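Local coordinates for uncharacterized protein (Staphylococcus aureus subsp. aureus, PDB 4LQZ) that is of unknown function but folds into a streptavidin-like antiparallel beta-barrel and belongs to the DUF4909 family, at residues M128-S131 with P132-D136. Residues are numbered along the deposited sequence; the frame is centred on the assembly and turned at random.
Sequences MGKS and PHQND
A single amide nitrogen, NE2 of Gln-134, serves two backbone carbonyls: that of Ser-131, three residues earlier across the turn, and that of Ala-110, so both its hydrogens are spent on backbone oxygens, which fixes the amide's rotation. The bond within the turn is short and nearly straight: NE2 of Gln-134 lies 2.8 Å from O of Ser-131, with an N-H...O angle of 171°. The acceptor sits almost in the amide plane, while the donor is tilted 21° from the carbonyl plane. CG lies anti to the carbonyl carbon, and the bend at chi2 (-57°) then brings the amide back to this oxygen.

Lys-130 crosses the glutamine side chain at about a right angle, its CD lying 4.0 Å from CD of Gln-134, and its ammonium runs on to a salt bridge with Glu-99. Anti to the backbone N, OG of Ser-131 stands beside the peptide link to Pro-132, 3.3 Å from CD of the proline.

Further along, the His-133 ring gives NE2 to OD2 of Asp-136 at 2.7 Å, the carboxylate oxygen lying close to the ring plane yet being met from above its own plane. The backbone N of Asn-135 sits over one ring face. OD1 of Asp-136 is hydrogen-bonded to NE2 of His-27.

In this surface loop between strands 105-110 and 138-142, side-chain bonds work alongside backbone bonds of Gly-129 with Gln-112 and Ser-131 with Ala-110, joining it to the end of strand 105-110; with an imidazole nitrogen at each oxygen, the Asp-136 carboxylate is probably kept ionised.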
loop_
_atom_site.group_PDB
_atom_site.type_symbol
_atom_site.label_atom_id
_atom_site.label_comp_id
_atom_site.label_asym_id
_atom_site.label_seq_id
_atom_site.Cartn_x
_atom_site.Cartn_y
_atom_site.Cartn_z
HETATM N N MSE A 128 -3.873 -9.346 12.049
HETATM C CA MSE A 128 -3.194 -10.114 11.013
HETATM C C MSE A 128 -1.701 -9.789 10.939
HETATM O O MSE A 128 -1.314 -8.621 11.025
HETATM C CB MSE A 128 -3.842 -9.832 9.647
HETATM C CG MSE A 128 -4.023 -11.074 8.823
HETATM SE SE MSE A 128 -5.387 -12.242 9.570
HETATM C CE MSE A 128 -4.864 -13.926 8.731
ATOM N N GLY A 129 -0.889 -10.826 10.757
ATOM C CA GLY A 129 0.552 -10.693 10.589
ATOM C C GLY A 129 0.920 -10.540 9.122
ATOM O O GLY A 129 0.035 -10.561 8.255
ATOM N N LYS A 130 2.234 -10.388 8.835
ATOM C CA LYS A 130 2.757 -10.275 7.470
ATOM C C LYS A 130 2.510 -11.548 6.685
ATOM O O LYS A 130 2.367 -12.622 7.274
ATOM C CB LYS A 130 4.267 -9.987 7.466
ATOM C CG LYS A 130 4.646 -8.532 7.688
ATOM C CD LYS A 130 5.983 -8.205 7.028
ATOM C CE LYS A 130 7.162 -8.318 7.949
ATOM N NZ LYS A 130 8.404 -7.860 7.280
ATOM N N SER A 131 2.455 -11.430 5.355
ATOM C CA SER A 131 2.296 -12.573 4.469
ATOM C C SER A 131 3.588 -13.378 4.474
ATOM O O SER A 131 4.656 -12.756 4.529
ATOM C CB SER A 131 1.964 -12.114 3.055
ATOM O OG SER A 131 1.915 -13.236 2.185
ATOM N N PRO A 132 3.540 -14.741 4.424
ATOM C CA PRO A 132 4.797 -15.517 4.449
ATOM C C PRO A 132 5.650 -15.270 3.203
ATOM O O PRO A 132 6.865 -15.331 3.298
ATOM C CB PRO A 132 4.331 -16.967 4.568
ATOM C CG PRO A 132 2.939 -16.980 4.080
ATOM C CD PRO A 132 2.360 -15.629 4.395
ATOM N N HIS A 133 5.028 -14.892 2.078
ATOM C CA HIS A 133 5.727 -14.561 0.836
ATOM C C HIS A 133 5.848 -13.047 0.750
ATOM O O HIS A 133 4.841 -12.341 0.560
ATOM C CB HIS A 133 5.010 -15.161 -0.381
ATOM C CG HIS A 133 5.442 -14.601 -1.705
ATOM N ND1 HIS A 133 6.425 -15.219 -2.465
ATOM C CD2 HIS A 133 4.966 -13.529 -2.390
ATOM C CE1 HIS A 133 6.520 -14.503 -3.578
ATOM N NE2 HIS A 133 5.670 -13.466 -3.571
ATOM N N GLN A 134 7.092 -12.555 0.904
ATOM C CA GLN A 134 7.405 -11.126 0.916
ATOM C C GLN A 134 8.209 -10.691 -0.306
ATOM O O GLN A 134 8.526 -9.521 -0.430
ATOM C CB GLN A 134 8.175 -10.780 2.217
ATOM C CG GLN A 134 7.283 -10.725 3.463
ATOM C CD GLN A 134 6.138 -9.734 3.316
ATOM O OE1 GLN A 134 6.310 -8.628 2.820
ATOM N NE2 GLN A 134 4.931 -10.149 3.644
ATOM N N ASN A 135 8.542 -11.616 -1.203
ATOM C CA ASN A 135 9.366 -11.320 -2.376
ATOM C C ASN A 135 8.745 -10.298 -3.358
ATOM O O ASN A 135 9.508 -9.634 -4.070
ATOM C CB ASN A 135 9.764 -12.618 -3.093
ATOM C CG ASN A 135 10.949 -13.297 -2.406
ATOM O OD1 ASN A 135 11.509 -12.778 -1.438
ATOM N ND2 ASN A 135 11.383 -14.455 -2.901
ATOM N N ASP A 136 7.395 -10.128 -3.386
ATOM C CA ASP A 136 6.805 -9.149 -4.293
ATOM C C ASP A 136 6.521 -7.824 -3.592
ATOM O O ASP A 136 5.759 -7.010 -4.106
ATOM C CB ASP A 136 5.524 -9.687 -4.957
ATOM C CG ASP A 136 5.788 -10.895 -5.840
ATOM O OD1 ASP A 136 6.713 -10.825 -6.690
ATOM O OD2 ASP A 136 5.079 -11.902 -5.682
#